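Local coordinates for protein Udp-n-acetylglucosamine pyrophosphorylase (Trypanosoma brucei, PDB 4BQH) that probably catalyses the transfer of a uridylyl group from UTP to N-acetyl-alpha-D-glucosamine 1-phosphate, giving UDP-N-acetylglucosamine and diphosphate, at residues A[58-61]-A[62-66]; A[92-95]-A[96-99]; A[309-313]-A[314-318]; A[458-461]-A[462-466]. All blocks are in the same frame, centred on the assembly; numbering follows the deposited sequence.

Overall arrangement
The four contacts follow one another along the chain, and each is local, made between adjoining segments. Interaction 1 closes helix 51-64 and lies across the chain's centre from interaction 4, on helix 448-471, their centres about 50 Å apart. It also lies near the bound inhibitor, the Ser61 side chain about 10 Å from it. Interactions 2 and 4 share a side, with centres about 19 Å apart. Interaction 3, in the loop between strands 304-309 and 320-324, has its centre about 26 to 28 Å from each of the others. A physical link joins interactions 3 and 4: helix 430-433 supplies Arg430 and Asp431 to the loop and Asp432 to Arg461, tying the loop and helix 448-471 together.

Interaction 1 of 4, residues A[58-61]-A[62-66]; sequences LRES and LEISK
Arg59 O is gripped twice, by the N-H of Glu63 (Glu63 N to Arg59 O 3.2 Å) and by a water 2.6 Å from Arg59 O. The same water gives its other hydrogen to Glu63 OE2 at 2.8 Å, closing a solvent bridge from the helix backbone to the carboxylate. The first torsion of Glu63 (chi1 -72°, CG beside the backbone N) puts its CG 3.4 Å from Arg59 O, and the bend at chi2 (-59°) then turns the carboxylate to the water. On another side of the helix Leu58 and Leu62 run alongside each other in the same direction, Leu58 CG 3.9 Å from Leu62 CD1. Ile64 crosses the Glu60 chain instead, its CD1 3.7 Å from Glu60 CG, while the Glu60 carboxylate bonds to Thr378. Helical geometry ends at Ser65, whose N still donates to Ser61 O over 3.3 Å. The side chain of Ser61, whose hydroxyl bonds to Val57 O, is about 10 Å from the bound inhibitor. In the fold, Leu58 and Leu62 rest on Ile397 of strand 394-400, and Ser61 touches Leu399 of that strand and Ala382 of strand 381-387.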
loop_
_atom_site.group_PDB
_atom_site.type_symbol
_atom_site.label_atom_id
_atom_site.label_comp_id
_atom_site.label_asym_id
_atom_site.label_seq_id
_atom_site.Cartn_x
_atom_site.Cartn_y
_atom_site.Cartn_z
ATOM N N LEU A 58 20.244 15.503 -2.825
ATOM C CA LEU A 58 21.427 14.706 -2.482
ATOM C C LEU A 58 22.238 15.416 -1.412
ATOM O O LEU A 58 22.641 14.814 -0.412
ATOM C CB LEU A 58 22.322 14.477 -3.700
ATOM C CG LEU A 58 23.639 13.727 -3.415
ATOM C CD1 LEU A 58 23.339 12.283 -3.020
ATOM C CD2 LEU A 58 24.519 13.780 -4.664
ATOM N N ARG A 59 22.450 16.712 -1.608
ATOM C CA ARG A 59 23.297 17.465 -0.700
ATOM C C ARG A 59 22.753 17.441 0.732
ATOM O O ARG A 59 23.498 17.150 1.685
ATOM C CB ARG A 59 23.420 18.895 -1.190
ATOM C CG ARG A 59 24.459 19.703 -0.447
ATOM C CD ARG A 59 24.411 21.122 -0.947
ATOM N NE ARG A 59 25.365 21.980 -0.257
ATOM C CZ ARG A 59 25.598 23.229 -0.635
ATOM N NH1 ARG A 59 24.932 23.724 -1.670
ATOM N NH2 ARG A 59 26.484 23.969 0.018
ATOM N N GLU A 60 21.462 17.733 0.873
ATOM C CA GLU A 60 20.819 17.793 2.177
ATOM C C GLU A 60 20.706 16.415 2.807
ATOM O O GLU A 60 21.002 16.237 4.003
ATOM C CB GLU A 60 19.436 18.442 2.093
ATOM C CG GLU A 60 18.636 18.256 3.381
ATOM C CD GLU A 60 18.016 19.528 3.937
ATOM O OE1 GLU A 60 17.774 20.478 3.168
ATOM O OE2 GLU A 60 17.745 19.572 5.158
ATOM N N SER A 61 20.298 15.436 1.998
ATOM C CA SER A 61 20.135 14.069 2.507
ATOM C C SER A 61 21.457 13.504 3.027
ATOM O O SER A 61 21.468 12.782 4.016
ATOM C CB SER A 61 19.511 13.147 1.465
ATOM O OG SER A 61 18.276 13.682 1.015
ATOM N N LEU A 62 22.565 13.831 2.368
ATOM C CA LEU A 62 23.876 13.428 2.867
ATOM C C LEU A 62 24.192 14.078 4.213
ATOM O O LEU A 62 24.679 13.392 5.112
ATOM C CB LEU A 62 24.999 13.719 1.860
ATOM C CG LEU A 62 25.086 12.757 0.660
ATOM C CD1 LEU A 62 26.057 13.284 -0.392
ATOM C CD2 LEU A 62 25.428 11.326 1.062
ATOM N N GLU A 63 23.919 15.379 4.347
ATOM C CA GLU A 63 24.130 16.104 5.632
ATOM C C GLU A 63 23.368 15.494 6.813
ATOM O O GLU A 63 23.928 15.307 7.902
ATOM C CB GLU A 63 23.738 17.570 5.498
ATOM C CG GLU A 63 24.695 18.389 4.668
ATOM C CD GLU A 63 26.095 18.360 5.234
ATOM O OE1 GLU A 63 26.287 18.846 6.376
ATOM O OE2 GLU A 63 26.991 17.838 4.535
ATOM N N ILE A 64 22.094 15.184 6.574
ATOM C CA ILE A 64 21.185 14.606 7.574
ATOM C C ILE A 64 21.645 13.240 8.095
ATOM O O ILE A 64 21.493 12.941 9.283
ATOM C CB ILE A 64 19.747 14.509 7.004
ATOM C CG1 ILE A 64 19.050 15.864 7.121
ATOM C CG2 ILE A 64 18.931 13.401 7.681
ATOM C CD1 ILE A 64 17.839 15.992 6.221
ATOM N N SER A 65 22.205 12.417 7.210
ATOM C CA SER A 65 22.652 11.077 7.594
ATOM C C SER A 65 23.978 11.102 8.371
ATOM O O SER A 65 24.621 10.064 8.543
ATOM C CB SER A 65 22.734 10.153 6.368
ATOM O OG SER A 65 23.540 10.710 5.345
ATOM N N LYS A 66 24.360 12.287 8.850
ATOM C CA LYS A 66 25.581 12.480 9.639
ATOM C C LYS A 66 25.307 13.070 11.028
ATOM O O LYS A 66 25.039 14.265 11.177
ATOM C CB LYS A 66 26.579 13.345 8.866
ATOM C CG LYS A 66 27.163 12.640 7.655
ATOM C CD LYS A 66 27.733 13.619 6.647
ATOM C CE LYS A 66 28.052 12.916 5.337
ATOM N NZ LYS A 66 28.270 13.889 4.233
HETATM O O HOH W 1 26.112 17.448 1.858
#

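Interaction 2 of 4, residues A[92-95]-A[96-99]; sequences RGQA and KRIK
Gln94 stands at the N-cap of helix 95-110, after a type I turn from Arg92 to Ala95; Ile98 N donates to Gln94 O (3.0 Å, 169°) and Lys99 N to Ala95 O (3.0 Å). The side chains of Gln94 and Arg97 leave this first turn alongside each other in the same direction, with amide and guanidinium planes 67° apart. They do not bond directly, since Gln94 OE1 is 3.9 Å from Arg97 NH1. A water bridges them, giving a hydrogen to Gln94 OE1 at 2.7 Å and accepting one from Arg97 NH1 at 2.8 Å; it lies in the guanidinium plane, at its edge. Arg97 gets there by staying extended from CG to NE, with CG anti to the backbone N (chi1 -179°). Ile98 lies against the cap carbonyl, its CG1 3.5 Å from Gln94 O. Phe83 receives Arg97 in a cation-pi contact and also touches Gln94 and Ile98. The Gln94 amide works at both ends, for NE2 donates to Arg90 O and Asp84 O while OE1 accepts, which settles its flip. The Arg97 charge, which also has a long, weak ion pair with Glu300, could polarise the bridging water and strengthen its bond to OE1.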
loop_
_atom_site.group_PDB
_atom_site.type_symbol
_atom_site.label_atom_id
_atom_site.label_comp_id
_atom_site.label_asym_id
_atom_site.label_seq_id
_atom_site.Cartn_x
_atom_site.Cartn_y
_atom_site.Cartn_z
ATOM N N ARG A 92 -14.022 -6.540 21.442
ATOM C CA ARG A 92 -15.271 -6.848 22.160
ATOM C C ARG A 92 -15.754 -5.650 22.983
ATOM O O ARG A 92 -16.931 -5.291 22.936
ATOM C CB ARG A 92 -15.092 -8.067 23.075
ATOM C CG ARG A 92 -15.284 -9.420 22.404
ATOM C CD ARG A 92 -15.547 -10.506 23.453
ATOM N N GLY A 93 -14.837 -5.024 23.721
ATOM C CA GLY A 93 -15.148 -3.878 24.574
ATOM C C GLY A 93 -15.603 -2.646 23.800
ATOM O O GLY A 93 -16.173 -1.720 24.374
ATOM N N GLN A 94 -15.350 -2.646 22.489
ATOM C CA GLN A 94 -15.621 -1.488 21.635
ATOM C C GLN A 94 -16.530 -1.834 20.472
ATOM O O GLN A 94 -16.522 -1.162 19.433
ATOM C CB GLN A 94 -14.307 -0.919 21.101
ATOM C CG GLN A 94 -13.355 -0.458 22.193
ATOM C CD GLN A 94 -12.028 0.005 21.630
ATOM O OE1 GLN A 94 -11.828 1.195 21.414
ATOM N NE2 GLN A 94 -11.127 -0.936 21.371
ATOM N N ALA A 95 -17.315 -2.892 20.647
ATOM C CA ALA A 95 -18.070 -3.475 19.545
ATOM C C ALA A 95 -19.027 -2.479 18.878
ATOM O O ALA A 95 -19.101 -2.428 17.647
ATOM C CB ALA A 95 -18.819 -4.721 20.016
ATOM N N LYS A 96 -19.748 -1.694 19.674
ATOM C CA LYS A 96 -20.709 -0.739 19.115
ATOM C C LYS A 96 -19.996 0.339 18.291
ATOM O O LYS A 96 -20.433 0.683 17.201
ATOM C CB LYS A 96 -21.547 -0.080 20.199
ATOM C CG LYS A 96 -22.667 0.788 19.625
ATOM C CD LYS A 96 -23.555 1.377 20.713
ATOM C CE LYS A 96 -24.800 2.025 20.111
ATOM N NZ LYS A 96 -24.489 3.229 19.282
ATOM N N ARG A 97 -18.904 0.859 18.834
ATOM C CA ARG A 97 -18.145 1.920 18.158
ATOM C C ARG A 97 -17.624 1.408 16.821
ATOM O O ARG A 97 -17.705 2.119 15.818
ATOM C CB ARG A 97 -16.976 2.399 19.021
ATOM C CG ARG A 97 -16.172 3.516 18.345
ATOM C CD ARG A 97 -15.068 3.998 19.249
ATOM N NE ARG A 97 -14.216 4.976 18.585
ATOM C CZ ARG A 97 -13.032 5.359 19.045
ATOM N NH1 ARG A 97 -12.548 4.846 20.173
ATOM N NH2 ARG A 97 -12.332 6.245 18.367
ATOM N N ILE A 98 -17.088 0.183 16.820
ATOM C CA ILE A 98 -16.600 -0.437 15.578
ATOM C C ILE A 98 -17.721 -0.588 14.542
ATOM O O ILE A 98 -17.553 -0.247 13.372
ATOM C CB ILE A 98 -15.927 -1.806 15.852
ATOM C CG1 ILE A 98 -14.581 -1.586 16.558
ATOM C CG2 ILE A 98 -15.716 -2.575 14.552
ATOM C CD1 ILE A 98 -14.031 -2.807 17.299
ATOM N N LYS A 99 -18.873 -1.096 14.975
ATOM C CA LYS A 99 -20.012 -1.254 14.084
ATOM C C LYS A 99 -20.495 0.095 13.544
ATOM O O LYS A 99 -20.868 0.217 12.353
ATOM C CB LYS A 99 -21.167 -1.950 14.829
ATOM C CG LYS A 99 -22.352 -2.335 13.945
ATOM C CD LYS A 99 -23.317 -3.281 14.671
ATOM C CE LYS A 99 -22.676 -4.661 14.895
ATOM N NZ LYS A 99 -23.683 -5.687 15.291
HETATM O O HOH W 2 -13.416 3.149 22.249
#

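Interaction 3 of 4, residues A[309-313]-A[314-318]; sequences CPKRG and PDERV
A local turn contact lies in the loop between strands 304-309 and 320-324: the Lys311 side chain and the Arg312 backbone reach across to the chain that returns through Pro314, Glu316 and Val318. The turn itself is type I, from Gly313 to Glu316, closed by the bond from Glu316 N to Gly313 O (3.1 Å). Lys311 bends at chi2 and chi3, and this curl brings NZ to the turn, where it donates to Pro314 O over 2.8 Å. The ammonium stands 54° out of that carbonyl's plane. A second, weak bond runs from Lys311 NZ to Glu316 O at 3.4 Å. Glu316 O also takes a weak bond from Val318 N, across the inverse gamma turn centred on Arg317. Val318 passes antiparallel to the lysine's aliphatic part, its CG1 3.8 Å from Lys311 CD. The extended chain of Glu316, CG anti to the backbone N (chi1 -170°), takes the carboxylate back to the entering chain. There Arg312 N meets Glu316 OE1 in a nearly straight bond (2.8 Å, 174°), approaching from above the carboxylate plane. The other oxygen, Glu316 OE2, is salt-bridged to Arg430, and Arg312 itself pairs with Asp431. Lys311 NZ and Glu316 OE1, 5.9 Å apart, are not in contact. The lysine charge is instead bonded to the backbone carbonyls of Pro314 and, weakly, Glu316, while the glutamate ties a backbone N-H to a charge on helix 430-433.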
loop_
_atom_site.group_PDB
_atom_site.type_symbol
_atom_site.label_atom_id
_atom_site.label_comp_id
_atom_site.label_asym_id
_atom_site.label_seq_id
_atom_site.Cartn_x
_atom_site.Cartn_y
_atom_site.Cartn_z
ATOM N N CYS A 309 0.817 -1.726 14.184
ATOM C CA CYS A 309 0.671 -2.954 14.972
ATOM C C CYS A 309 1.651 -2.915 16.157
ATOM O O CYS A 309 2.725 -2.324 16.038
ATOM C CB CYS A 309 1.022 -4.171 14.089
ATOM S SG CYS A 309 -0.178 -4.403 12.754
ATOM N N PRO A 310 1.313 -3.576 17.279
ATOM C CA PRO A 310 2.327 -3.745 18.321
ATOM C C PRO A 310 3.587 -4.444 17.756
ATOM O O PRO A 310 3.479 -5.298 16.863
ATOM C CB PRO A 310 1.649 -4.661 19.358
ATOM C CG PRO A 310 0.193 -4.692 19.007
ATOM C CD PRO A 310 0.056 -4.297 17.572
ATOM N N LYS A 311 4.764 -4.104 18.261
ATOM C CA LYS A 311 5.985 -4.810 17.851
ATOM C C LYS A 311 5.951 -6.260 18.328
ATOM O O LYS A 311 5.386 -6.549 19.376
ATOM C CB LYS A 311 7.255 -4.127 18.383
ATOM C CG LYS A 311 7.400 -2.681 17.906
ATOM C CD LYS A 311 8.820 -2.331 17.494
ATOM C CE LYS A 311 9.883 -2.805 18.465
ATOM N NZ LYS A 311 11.275 -2.462 18.072
ATOM N N ARG A 312 6.564 -7.151 17.555
ATOM C CA ARG A 312 6.642 -8.569 17.926
ATOM C C ARG A 312 7.568 -8.813 19.123
ATOM O O ARG A 312 7.380 -9.765 19.903
ATOM C CB ARG A 312 7.047 -9.406 16.706
ATOM C CG ARG A 312 5.847 -9.840 15.883
ATOM C CD ARG A 312 5.219 -11.087 16.506
ATOM N NE ARG A 312 3.767 -11.055 16.387
ATOM C CZ ARG A 312 3.090 -11.658 15.420
ATOM N NH1 ARG A 312 3.747 -12.366 14.509
ATOM N NH2 ARG A 312 1.767 -11.556 15.374
ATOM N N GLY A 313 8.553 -7.942 19.262
ATOM C CA GLY A 313 9.425 -7.908 20.440
ATOM C C GLY A 313 10.287 -6.666 20.294
ATOM O O GLY A 313 10.264 -6.034 19.242
ATOM N N PRO A 314 11.084 -6.338 21.330
ATOM C CA PRO A 314 11.875 -5.091 21.330
ATOM C C PRO A 314 12.837 -4.946 20.154
ATOM O O PRO A 314 13.061 -3.820 19.685
ATOM C CB PRO A 314 12.608 -5.132 22.691
ATOM C CG PRO A 314 12.590 -6.584 23.087
ATOM C CD PRO A 314 11.283 -7.115 22.565
ATOM N N ASP A 315 13.373 -6.064 19.651
ATOM C CA ASP A 315 14.353 -6.049 18.575
ATOM C C ASP A 315 13.797 -6.204 17.166
ATOM O O ASP A 315 14.574 -6.288 16.195
ATOM C CB ASP A 315 15.438 -7.125 18.815
ATOM C CG ASP A 315 16.238 -6.880 20.082
ATOM O OD1 ASP A 315 16.148 -5.772 20.660
ATOM O OD2 ASP A 315 16.988 -7.793 20.488
ATOM N N GLU A 316 12.468 -6.198 17.011
ATOM C CA GLU A 316 11.910 -6.266 15.657
ATOM C C GLU A 316 12.410 -5.112 14.786
ATOM O O GLU A 316 12.324 -3.943 15.188
ATOM C CB GLU A 316 10.384 -6.286 15.654
ATOM C CG GLU A 316 9.831 -6.598 14.264
ATOM C CD GLU A 316 8.332 -6.424 14.139
ATOM O OE1 GLU A 316 7.677 -6.105 15.149
ATOM O OE2 GLU A 316 7.821 -6.603 13.009
ATOM N N ARG A 317 12.930 -5.439 13.608
ATOM C CA ARG A 317 13.483 -4.410 12.716
ATOM C C ARG A 317 12.378 -3.750 11.893
ATOM O O ARG A 317 12.244 -4.015 10.703
ATOM C CB ARG A 317 14.534 -5.007 11.777
ATOM C CG ARG A 317 15.699 -5.687 12.491
ATOM C CD ARG A 317 16.697 -6.204 11.455
ATOM N NE ARG A 317 17.876 -5.335 11.298
ATOM C CZ ARG A 317 17.903 -4.118 10.736
ATOM N NH1 ARG A 317 16.805 -3.541 10.249
ATOM N NH2 ARG A 317 19.052 -3.457 10.673
ATOM N N VAL A 318 11.601 -2.877 12.532
ATOM C CA VAL A 318 10.502 -2.184 11.874
ATOM C C VAL A 318 10.511 -0.727 12.372
ATOM O O VAL A 318 11.027 -0.445 13.449
ATOM C CB VAL A 318 9.162 -2.869 12.209
ATOM C CG1 VAL A 318 8.897 -2.831 13.706
ATOM C CG2 VAL A 318 7.997 -2.231 11.460
#

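Interaction 4 of 4, residues A[458-461]-A[462-466]; sequences QHTR and WLITA
Trp462 lies back along its own alpha helix, 448-471, and its ring is met by the side chains one turn earlier, Gln458 and His459, in i to i+4 and i to i+3 contacts. Trp462 and His459 run in the same direction and meet obliquely: their planes are inclined by 34°, and the centroids of the His459 ring and the Trp462 six-membered ring are 4.9 Å apart. The closest approach is His459 CD2 to Trp462 CZ3, 3.5 Å, with CD2 over the face of the indole near its rim. Gln458 O covers the same face, 3.5 Å from Trp462 CG, while also accepting the N-H of Trp462. Gln458 crosses the indole at a slant, its amide plane 44° from the ring. Because its CG is anti to the backbone N (chi1 -176°) and the chain continues straight, the amide reaches the benzo side of the indole, with Gln458 NE2 3.6 Å from Trp462 CZ2. Further round the helix, Thr460 and Ile464 lie alongside each other, Thr460 CG2 3.9 Å from Ile464 CD1, and the Thr460 hydroxyl bonds to Leu456 O and Ala502 N. This puts the helix against strand 501-504, where Ile504 touches both His459 and Trp462; Met495 of helix 485-497 packs on Thr460, Leu463 and Ile464. Arg461 is salt-bridged to Asp432. A water in the plane of the indole, at its edge, accepts from Trp462 NE1 at 2.8 Å and from Gln458 NE2 at 2.9 Å.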
loop_
_atom_site.group_PDB
_atom_site.type_symbol
_atom_site.label_atom_id
_atom_site.label_comp_id
_atom_site.label_asym_id
_atom_site.label_seq_id
_atom_site.Cartn_x
_atom_site.Cartn_y
_atom_site.Cartn_z
ATOM N N GLN A 458 -6.985 -16.852 10.059
ATOM C CA GLN A 458 -8.023 -15.844 10.151
ATOM C C GLN A 458 -9.369 -16.405 9.677
ATOM O O GLN A 458 -10.387 -16.227 10.343
ATOM C CB GLN A 458 -7.653 -14.641 9.283
ATOM C CG GLN A 458 -8.673 -13.537 9.445
ATOM C CD GLN A 458 -8.369 -12.327 8.595
ATOM O OE1 GLN A 458 -7.850 -12.434 7.476
ATOM N NE2 GLN A 458 -8.719 -11.174 9.110
ATOM N N HIS A 459 -9.358 -17.081 8.532
ATOM C CA HIS A 459 -10.612 -17.654 7.993
ATOM C C HIS A 459 -11.180 -18.710 8.906
ATOM O O HIS A 459 -12.403 -18.853 9.032
ATOM C CB HIS A 459 -10.388 -18.190 6.590
ATOM C CG HIS A 459 -10.047 -17.112 5.601
ATOM N ND1 HIS A 459 -9.619 -17.377 4.361
ATOM C CD2 HIS A 459 -10.001 -15.721 5.748
ATOM C CE1 HIS A 459 -9.386 -16.221 3.723
ATOM N NE2 HIS A 459 -9.598 -15.212 4.585
ATOM N N THR A 460 -10.289 -19.452 9.554
ATOM C CA THR A 460 -10.674 -20.470 10.520
ATOM C C THR A 460 -11.394 -19.848 11.689
ATOM O O THR A 460 -12.393 -20.379 12.150
ATOM C CB THR A 460 -9.462 -21.291 11.010
ATOM O OG1 THR A 460 -8.826 -21.904 9.885
ATOM C CG2 THR A 460 -9.895 -22.384 11.980
ATOM N N ARG A 461 -10.893 -18.712 12.179
ATOM C CA ARG A 461 -11.588 -18.008 13.229
ATOM C C ARG A 461 -12.975 -17.564 12.765
ATOM O O ARG A 461 -13.933 -17.659 13.526
ATOM C CB ARG A 461 -10.787 -16.790 13.729
ATOM C CG ARG A 461 -9.603 -17.167 14.617
ATOM C CD ARG A 461 -8.847 -15.948 15.166
ATOM N NE ARG A 461 -8.248 -15.082 14.133
ATOM C CZ ARG A 461 -7.011 -15.213 13.651
ATOM N NH1 ARG A 461 -6.226 -16.188 14.087
ATOM N NH2 ARG A 461 -6.552 -14.365 12.740
ATOM N N TRP A 462 -13.090 -17.082 11.524
ATOM C CA TRP A 462 -14.385 -16.589 11.067
ATOM C C TRP A 462 -15.390 -17.703 11.013
ATOM O O TRP A 462 -16.557 -17.531 11.406
ATOM C CB TRP A 462 -14.315 -15.999 9.678
ATOM C CG TRP A 462 -13.508 -14.764 9.529
ATOM C CD1 TRP A 462 -13.024 -13.921 10.529
ATOM C CD2 TRP A 462 -13.137 -14.137 8.276
ATOM N NE1 TRP A 462 -12.329 -12.869 9.971
ATOM C CE2 TRP A 462 -12.382 -12.933 8.624
ATOM C CE3 TRP A 462 -13.343 -14.447 6.931
ATOM C CZ2 TRP A 462 -11.865 -12.096 7.656
ATOM C CZ3 TRP A 462 -12.801 -13.605 5.962
ATOM C CH2 TRP A 462 -12.065 -12.457 6.324
ATOM N N LEU A 463 -14.947 -18.854 10.512
ATOM C CA LEU A 463 -15.859 -19.992 10.352
ATOM C C LEU A 463 -16.311 -20.553 11.703
ATOM O O LEU A 463 -17.503 -20.848 11.880
ATOM C CB LEU A 463 -15.196 -21.076 9.493
ATOM C CG LEU A 463 -16.077 -22.303 9.226
ATOM C CD1 LEU A 463 -17.404 -21.881 8.599
ATOM C CD2 LEU A 463 -15.325 -23.279 8.320
ATOM N N ILE A 464 -15.379 -20.668 12.657
ATOM C CA ILE A 464 -15.712 -21.121 14.029
ATOM C C ILE A 464 -16.731 -20.175 14.665
ATOM O O ILE A 464 -17.732 -20.623 15.222
ATOM C CB ILE A 464 -14.470 -21.309 14.921
ATOM C CG1 ILE A 464 -13.683 -22.510 14.426
ATOM C CG2 ILE A 464 -14.843 -21.553 16.395
ATOM C CD1 ILE A 464 -12.310 -22.644 15.032
ATOM N N THR A 465 -16.522 -18.871 14.503
ATOM C CA THR A 465 -17.505 -17.880 14.960
ATOM C C THR A 465 -18.880 -18.053 14.315
ATOM O O THR A 465 -19.917 -17.988 15.006
ATOM C CB THR A 465 -16.996 -16.441 14.707
ATOM O OG1 THR A 465 -15.795 -16.247 15.459
ATOM C CG2 THR A 465 -18.046 -15.414 15.137
ATOM N N ALA A 466 -18.908 -18.269 12.999
ATOM C CA ALA A 466 -20.182 -18.475 12.306
ATOM C C ALA A 466 -20.887 -19.743 12.816
ATOM O O ALA A 466 -22.107 -19.748 13.016
ATOM C CB ALA A 466 -19.979 -18.543 10.807
HETATM O O HOH W 3 -10.717 -10.893 11.218
#